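Local coordinates for protein glutaredoxin 2 (PDB 3IR4) that binds glutathione and, as a glutaredoxin with a GST-like fold, probably catalyses glutathione-dependent thiol-disulfide exchange, at residues 6-9 / 14-17; 52-55 / 61-64. All coordinates share one frame; numbering follows the deposited sequence. Where two conformers were deposited one is given.

Contact 1: residues 6-9 / 14-17; sequences LYIY and FCVK. With GSH (glutathione), chain B.
With SG of Cys15 set anti to its own carbonyl carbon (chi1 -69°) and CG2 of Ile8 set beside its backbone N, thiol and branched side chain turn to one another where strand and helix meet. SG lies 3.6 Å from Ile8 CB, and the CG2 methyl reaches the CB and SG of Cys15 together. A small, polarisable cysteine suits this place, since it packs closely against the strand and also accepts a hydrogen bond: Tyr9 N donates to Cys15 SG at 3.5 Å, with 157° at the hydrogen. That bond ties the sulfur to the end of the strand. Strand 5-8 and helix 13-25 open a beta-alpha-beta unit of the thioredoxin fold, and Cys15 is consistent with the second cysteine of a CxxC motif at the helix start, Cys12 being the first. Glutathione lies beyond, between two aromatic rings. Its CB1 sits 3.8 Å above the ring plane of Phe14, over the centre, while its sulfur SG2 lies in plane at the edge of that ring. The Tyr9 ring offers an edge instead, CE2 being 3.4 Å from the glycyl carboxylate oxygen O31, and its hydroxyl is hydrogen-bonded to Lys49.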
ATOM      1  N   LEU A   6       3.150   6.154 -13.531  0.70  4.54           N
ATOM      2  CA  LEU A   6       3.410   5.125 -12.561  0.70  4.06           C
ATOM      3  C   LEU A   6       2.532   3.916 -12.877  0.70  4.67           C
ATOM      4  O   LEU A   6       1.309   4.014 -12.878  0.70  5.02           O
ATOM      5  CB  LEU A   6       3.110   5.706 -11.192  0.70  6.06           C
ATOM      6  CG  LEU A   6       3.556   4.904  -9.965  0.70  6.85           C
ATOM      7  CD1 LEU A   6       5.074   4.884  -9.867  0.70  5.73           C
ATOM      8  CD2 LEU A   6       2.946   5.490  -8.708  0.70  7.39           C
ATOM      9  N   TYR A   7       3.197   2.782 -13.109  1.00  4.23           N
ATOM     10  CA  TYR A   7       2.570   1.494 -13.484  1.00  4.00           C
ATOM     11  C   TYR A   7       2.433   0.708 -12.196  1.00  4.28           C
ATOM     12  O   TYR A   7       3.408   0.473 -11.481  1.00  5.48           O
ATOM     13  CB  TYR A   7       3.402   0.766 -14.540  1.00  4.73           C
ATOM     14  CG  TYR A   7       3.470   1.568 -15.820  1.00  5.16           C
ATOM     15  CD1 TYR A   7       4.455   2.500 -16.027  1.00  7.51           C
ATOM     16  CD2 TYR A   7       2.502   1.417 -16.792  1.00  6.95           C
ATOM     17  CE1 TYR A   7       4.472   3.286 -17.177  1.00  8.57           C
ATOM     18  CE2 TYR A   7       2.512   2.175 -17.944  1.00  8.83           C
ATOM     19  CZ  TYR A   7       3.520   3.101 -18.139  1.00  9.60           C
ATOM     20  OH  TYR A   7       3.575   3.856 -19.281  1.00 14.57           O
ATOM     21  N   ILE A   8       1.199   0.293 -11.909  1.00  3.94           N
ATOM     22  CA  ILE A   8       0.842  -0.261 -10.622  1.00  4.38           C
ATOM     23  C   ILE A   8      -0.187  -1.362 -10.675  1.00  3.90           C
ATOM     24  O   ILE A   8      -0.865  -1.582 -11.673  1.00  4.22           O
ATOM     25  CB  ILE A   8       0.237   0.869  -9.695  1.00  4.68           C
ATOM     26  CG1 ILE A   8      -1.095   1.412 -10.234  1.00  6.16           C
ATOM     27  CG2 ILE A   8       1.223   2.034  -9.501  1.00  6.89           C
ATOM     28  CD1 ILE A   8      -1.808   2.405  -9.314  1.00  7.62           C
ATOM     29  N   TYR A   9      -0.315  -2.031  -9.514  1.00  3.85           N
ATOM     30  CA  TYR A   9      -1.539  -2.770  -9.138  1.00  4.67           C
ATOM     31  C   TYR A   9      -2.119  -1.946  -7.979  1.00  4.14           C
ATOM     32  O   TYR A   9      -1.394  -1.559  -7.069  1.00  5.37           O
ATOM     33  CB  TYR A   9      -1.261  -4.186  -8.657  1.00  4.99           C
ATOM     34  CG  TYR A   9      -0.502  -5.043  -9.619  1.00  4.80           C
ATOM     35  CD1 TYR A   9      -0.711  -4.972 -10.988  1.00  5.39           C
ATOM     36  CD2 TYR A   9       0.428  -5.957  -9.134  1.00  5.53           C
ATOM     37  CE1 TYR A   9       0.055  -5.771 -11.869  1.00  5.32           C
ATOM     38  CE2 TYR A   9       1.160  -6.748  -9.990  1.00  6.86           C
ATOM     39  CZ  TYR A   9       0.994  -6.641 -11.361  1.00  6.01           C
ATOM     40  OH  TYR A   9       1.778  -7.416 -12.179  1.00  8.22           O
ATOM     41  N   PHE A  14       3.303  -1.672  -2.090  1.00  4.08           N
ATOM     42  CA  PHE A  14       4.490  -1.008  -2.644  1.00  4.21           C
ATOM     43  C   PHE A  14       4.087   0.073  -3.644  1.00  4.23           C
ATOM     44  O   PHE A  14       4.746   1.103  -3.755  1.00  4.57           O
ATOM     45  CB  PHE A  14       5.417  -2.055  -3.261  1.00  4.59           C
ATOM     46  CG  PHE A  14       5.898  -3.077  -2.293  1.00  5.36           C
ATOM     47  CD1 PHE A  14       5.333  -4.339  -2.237  1.00  7.06           C
ATOM     48  CD2 PHE A  14       6.854  -2.757  -1.347  1.00  6.40           C
ATOM     49  CE1 PHE A  14       5.795  -5.276  -1.320  1.00  8.40           C
ATOM     50  CE2 PHE A  14       7.299  -3.701  -0.426  1.00  8.85           C
ATOM     51  CZ  PHE A  14       6.762  -4.953  -0.420  1.00 10.10           C
ATOM     52  N   CYS A  15       3.048  -0.194  -4.417  1.00  4.26           N
ATOM     53  CA  CYS A  15       2.511   0.797  -5.331  1.00  4.32           C
ATOM     54  C   CYS A  15       1.903   1.988  -4.592  1.00  4.29           C
ATOM     55  O   CYS A  15       2.078   3.144  -4.998  1.00  4.98           O
ATOM     56  CB  CYS A  15       1.500   0.142  -6.249  1.00  4.91           C
ATOM     57  SG  CYS A  15       2.284  -1.015  -7.425  1.00  5.64           S
ATOM     58  N   VAL A  16       1.233   1.741  -3.481  1.00  4.17           N
ATOM     59  CA  VAL A  16       0.713   2.831  -2.656  1.00  4.57           C
ATOM     60  C   VAL A  16       1.884   3.689  -2.170  1.00  3.77           C
ATOM     61  O   VAL A  16       1.801   4.896  -2.232  1.00  4.44           O
ATOM     62  CB  VAL A  16      -0.155   2.278  -1.505  1.00  5.19           C
ATOM     63  CG1 VAL A  16      -0.552   3.392  -0.528  1.00  6.03           C
ATOM     64  CG2 VAL A  16      -1.392   1.555  -2.065  1.00  8.28           C
ATOM     65  N   LYS A  17       2.964   3.059  -1.724  1.00  3.71           N
ATOM     66  CA  LYS A  17       4.147   3.807  -1.282  1.00  3.87           C
ATOM     67  C   LYS A  17       4.599   4.792  -2.378  1.00  3.80           C
ATOM     68  O   LYS A  17       4.852   5.958  -2.122  1.00  4.48           O
ATOM     69  CB  LYS A  17       5.308   2.875  -0.916  1.00  3.44           C
ATOM     70  CG  LYS A  17       5.010   2.000   0.279  1.00  3.93           C
ATOM     71  CD  LYS A  17       6.125   1.038   0.611  1.00  4.34           C
ATOM     72  CE  LYS A  17       5.645  -0.030   1.520  1.00  5.79           C
ATOM     73  NZ  LYS A  17       6.710  -0.898   2.047  1.00  6.22           N
TER
HETATM   74  N1  GSH B 216      10.955  -4.462  -3.746  1.00  9.58           N
HETATM   75  CA1 GSH B 216       9.804  -4.071  -4.570  1.00  6.65           C
HETATM   76  C1  GSH B 216       9.454  -2.632  -4.300  1.00  6.11           C
HETATM   77  O11 GSH B 216       9.768  -2.166  -3.171  1.00  7.05           O
HETATM   78  O12 GSH B 216       8.861  -1.985  -5.184  1.00  5.86           O
HETATM   79  CB1 GSH B 216       8.641  -4.997  -4.241  1.00  6.56           C
HETATM   80  CG1 GSH B 216       7.502  -4.830  -5.247  1.00  6.00           C
HETATM   81  CD1 GSH B 216       6.491  -5.957  -5.236  1.00  9.31           C
HETATM   82  OE1 GSH B 216       6.593  -6.944  -4.326  1.00 10.72           O
HETATM   83  N2  GSH B 216       5.488  -5.917  -6.076  1.00  8.44           N
HETATM   84  CA2 GSH B 216       4.552  -7.012  -6.308  1.00  9.06           C
HETATM   85  C2  GSH B 216       4.787  -7.614  -7.654  1.00  9.66           C
HETATM   86  O2  GSH B 216       5.128  -6.822  -8.667  1.00 10.29           O
HETATM   87  CB2 GSH B 216       3.087  -6.531  -6.182  1.00  9.96           C
HETATM   88  SG2 GSH B 216       2.575  -5.956  -4.528  1.00 14.96           S
HETATM   89  N3  GSH B 216       4.603  -8.899  -7.816  1.00 13.31           N
HETATM   90  CA3 GSH B 216       5.070  -9.597  -8.988  1.00 16.22           C
HETATM   91  C3  GSH B 216       3.904 -10.163  -9.706  1.00 16.51           C
HETATM   92  O31 GSH B 216       2.741  -9.753  -9.399  1.00 19.65           O
HETATM   93  O32 GSH B 216       4.120 -11.022 -10.598  1.00 14.14           O

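Contact 2: residues 52-55 / 61-64; sequences PILQ and YLPE. With GSH (glutathione), chain B.
Backbone hydrogen bonds join Leu54 to Leu62 in both directions, making them an antiparallel hydrogen-bonded pair of the beta hairpin formed by strands 53-55 and 61-63. Leu54 N donates to Leu62 O at 2.9 Å in a nearly straight bond (169°), and Leu62 N returns one of 2.8 Å to Leu54 O. The same oxygen also receives a CH...O contact from Tyr61 CA.

Apolar and flat groups pack along the Gln55-Tyr61 non-hydrogen-bonded pair. The two side chains run side by side in the same direction, amide and ring planes 31° apart, with Gln55 CD 3.4 Å from Tyr61 CE2. Because CG of Gln55 is anti to the backbone N (chi1 -173°) and the chain beyond is extended, the amide reaches the phenol end of the ring, while CG2 of Ile53 meets CD2 nearer the backbone. Gln55 and Tyr61 suit the place because their carbon atoms touch while Gln55 OE1 and Tyr61 OH share a water; Gln55 NE2 is held by Ser59 O.

A second water donates to Pro52 O and to glutathione O12 and accepts from Glu64 N. The cis peptide bond before Pro52 matches the cis-proline of the thioredoxin fold, beside the glutathione site. Glu64 OE1 takes a hydrogen bond of 2.8 Å from glutathione N1, a carboxylate well suited to an amino group.

Glu64 is the N-cap residue of helix 65-74, whose Ile68 and Tyr71 pack on Leu54; Ile53 faces helix 40-46, and strand 5-8 lies alongside strand 53-55.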
ATOM      1  N   PRO A  52       5.810  -1.342  -8.209  1.00  4.04           N
ATOM      2  CA  PRO A  52       5.619  -0.201  -9.109  1.00  4.00           C
ATOM      3  C   PRO A  52       6.800   0.070 -10.039  1.00  4.26           C
ATOM      4  O   PRO A  52       7.943  -0.268  -9.722  1.00  4.48           O
ATOM      5  CB  PRO A  52       5.514   0.987  -8.143  1.00  4.91           C
ATOM      6  CG  PRO A  52       6.297   0.555  -6.934  1.00  4.92           C
ATOM      7  CD  PRO A  52       5.993  -0.923  -6.803  1.00  4.65           C
ATOM      8  N   ILE A  53       6.480   0.711 -11.164  1.00  3.51           N
ATOM      9  CA  ILE A  53       7.488   1.227 -12.077  1.00  4.10           C
ATOM     10  C   ILE A  53       7.144   2.674 -12.357  1.00  3.84           C
ATOM     11  O   ILE A  53       6.048   2.988 -12.765  1.00  4.94           O
ATOM     12  CB  ILE A  53       7.520   0.462 -13.422  1.00  4.65           C
ATOM     13  CG1 ILE A  53       7.794  -1.017 -13.196  1.00  5.94           C
ATOM     14  CG2 ILE A  53       8.563   1.094 -14.360  1.00  7.12           C
ATOM     15  CD1 ILE A  53       7.486  -1.917 -14.418  1.00  7.98           C
ATOM     16  N   LEU A  54       8.100   3.562 -12.146  1.00  4.01           N
ATOM     17  CA  LEU A  54       7.971   4.941 -12.549  1.00  4.18           C
ATOM     18  C   LEU A  54       8.614   5.172 -13.889  1.00  4.61           C
ATOM     19  O   LEU A  54       9.732   4.721 -14.123  1.00  6.24           O
ATOM     20  CB  LEU A  54       8.742   5.821 -11.552  1.00  4.86           C
ATOM     21  CG  LEU A  54       8.781   7.332 -11.862  1.00  5.90           C
ATOM     22  CD1 LEU A  54       7.401   7.962 -11.750  1.00  8.05           C
ATOM     23  CD2 LEU A  54       9.792   8.043 -10.961  1.00  8.35           C
ATOM     24  N   GLN A  55       7.919   5.875 -14.784  1.00  4.82           N
ATOM     25  CA  GLN A  55       8.526   6.370 -15.994  0.50  5.59           C
ATOM     26  C   GLN A  55       8.847   7.845 -15.734  1.00  5.82           C
ATOM     27  O   GLN A  55       7.949   8.632 -15.440  1.00  6.43           O
ATOM     28  CB  GLN A  55       7.617   6.196 -17.207  0.50  6.79           C
ATOM     29  CG  GLN A  55       8.305   6.565 -18.511  0.50  8.56           C
ATOM     30  CD  GLN A  55       7.581   6.062 -19.760  0.50 12.09           C
ATOM     31  OE1 GLN A  55       6.373   5.841 -19.753  0.50 13.32           O
ATOM     32  NE2 GLN A  55       8.332   5.886 -20.847  0.50 11.70           N
ATOM     33  N   TYR A  61      12.875   4.190 -17.048  1.00  6.37           N
ATOM     34  CA  TYR A  61      12.074   3.579 -16.026  1.00  5.98           C
ATOM     35  C   TYR A  61      12.847   3.348 -14.741  1.00  6.47           C
ATOM     36  O   TYR A  61      14.040   3.034 -14.767  1.00  9.68           O
ATOM     37  CB  TYR A  61      11.539   2.248 -16.542  1.00  6.44           C
ATOM     38  CG  TYR A  61      10.675   2.369 -17.780  1.00  7.00           C
ATOM     39  CD1 TYR A  61      11.143   2.011 -19.042  1.00  7.71           C
ATOM     40  CD2 TYR A  61       9.383   2.844 -17.670  1.00  7.24           C
ATOM     41  CE1 TYR A  61      10.348   2.129 -20.152  1.00 10.18           C
ATOM     42  CE2 TYR A  61       8.582   2.963 -18.776  1.00  9.16           C
ATOM     43  CZ  TYR A  61       9.066   2.608 -20.019  1.00  9.79           C
ATOM     44  OH  TYR A  61       8.285   2.685 -21.139  1.00 12.16           O
ATOM     45  N   LEU A  62      12.158   3.479 -13.625  1.00  5.66           N
ATOM     46  CA  LEU A  62      12.733   3.281 -12.309  1.00  5.90           C
ATOM     47  C   LEU A  62      11.817   2.384 -11.482  1.00  5.16           C
ATOM     48  O   LEU A  62      10.713   2.797 -11.133  1.00  6.03           O
ATOM     49  CB  LEU A  62      12.880   4.634 -11.597  1.00  7.18           C
ATOM     50  CG  LEU A  62      13.456   4.645 -10.179  1.00  7.44           C
ATOM     51  CD1 LEU A  62      14.896   4.209 -10.134  1.00  8.93           C
ATOM     52  CD2 LEU A  62      13.323   6.032  -9.515  1.00  9.15           C
ATOM     53  N   PRO A  63      12.265   1.175 -11.162  1.00  5.97           N
ATOM     54  CA  PRO A  63      11.520   0.320 -10.249  1.00  6.76           C
ATOM     55  C   PRO A  63      11.977   0.586  -8.803  1.00  5.71           C
ATOM     56  O   PRO A  63      12.870   1.398  -8.562  1.00  6.82           O
ATOM     57  CB  PRO A  63      11.935  -1.076 -10.701  1.00  7.91           C
ATOM     58  CG  PRO A  63      13.347  -0.876 -11.112  1.00  9.32           C
ATOM     59  CD  PRO A  63      13.468   0.501 -11.663  1.00  6.72           C
ATOM     60  N   GLU A  64      11.366  -0.150  -7.880  1.00  5.59           N
ATOM     61  CA  GLU A  64      11.612  -0.160  -6.432  1.00  5.84           C
ATOM     62  C   GLU A  64      10.922   0.994  -5.722  1.00  5.03           C
ATOM     63  O   GLU A  64      11.343   2.150  -5.837  1.00  5.48           O
ATOM     64  CB  GLU A  64      13.101  -0.202  -6.055  1.00  6.56           C
ATOM     65  CG  GLU A  64      13.822  -1.426  -6.576  1.00  9.18           C
ATOM     66  CD  GLU A  64      13.397  -2.716  -5.906  1.00 10.77           C
ATOM     67  OE1 GLU A  64      12.769  -2.677  -4.815  1.00 12.37           O
ATOM     68  OE2 GLU A  64      13.760  -3.777  -6.482  1.00 17.36           O
TER
HETATM   69  N1  GSH B 216      10.955  -4.462  -3.746  1.00  9.58           N
HETATM   70  CA1 GSH B 216       9.804  -4.071  -4.570  1.00  6.65           C
HETATM   71  C1  GSH B 216       9.454  -2.632  -4.300  1.00  6.11           C
HETATM   72  O11 GSH B 216       9.768  -2.166  -3.171  1.00  7.05           O
HETATM   73  O12 GSH B 216       8.861  -1.985  -5.184  1.00  5.86           O
HETATM   74  CB1 GSH B 216       8.641  -4.997  -4.241  1.00  6.56           C
HETATM   75  CG1 GSH B 216       7.502  -4.830  -5.247  1.00  6.00           C
HETATM   76  CD1 GSH B 216       6.491  -5.957  -5.236  1.00  9.31           C
HETATM   77  OE1 GSH B 216       6.593  -6.944  -4.326  1.00 10.72           O
HETATM   78  N2  GSH B 216       5.488  -5.917  -6.076  1.00  8.44           N
HETATM   79  CA2 GSH B 216       4.552  -7.012  -6.308  1.00  9.06           C
HETATM   80  C2  GSH B 216       4.787  -7.614  -7.654  1.00  9.66           C
HETATM   81  O2  GSH B 216       5.128  -6.822  -8.667  1.00 10.29           O
HETATM   82  CB2 GSH B 216       3.087  -6.531  -6.182  1.00  9.96           C
HETATM   83  SG2 GSH B 216       2.575  -5.956  -4.528  1.00 14.96           S
HETATM   84  N3  GSH B 216       4.603  -8.899  -7.816  1.00 13.31           N
HETATM   85  CA3 GSH B 216       5.070  -9.597  -8.988  1.00 16.22           C
HETATM   86  C3  GSH B 216       3.904 -10.163  -9.706  1.00 16.51           C
HETATM   87  O31 GSH B 216       2.741  -9.753  -9.399  1.00 19.65           O
HETATM   88  O32 GSH B 216       4.120 -11.022 -10.598  1.00 14.14           O
HETATM   89  O   HOH W   1       9.210  -2.030  -8.008  1.00  5.66           O
HETATM   90  O   HOH W   2       5.667   3.475 -21.041  1.00 19.16           O

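Overall arrangement
Contact 1 closes before contact 2 opens along the chain, and their centres lie about 9 Å apart in the N-terminal, thioredoxin-like domain. They share one mixed sheet, with strand order 30-33, 5-8, 53-55, 61-63. Strand 5-8 of contact 1 runs antiparallel to strand 53-55 of contact 2, and Tyr7 N probably bonds to Ile53 O at 2.9 Å. Helix 13-25 packs on Pro52 as well. A beta-alpha-beta unit and a beta hairpin thus meet at the glutathione site: contact 1 sets Phe14 against the gamma-glutamyl part and Tyr9 against the glycyl end, while contact 2 binds the gamma-glutamyl amino group through Glu64 and the carboxylate through a water.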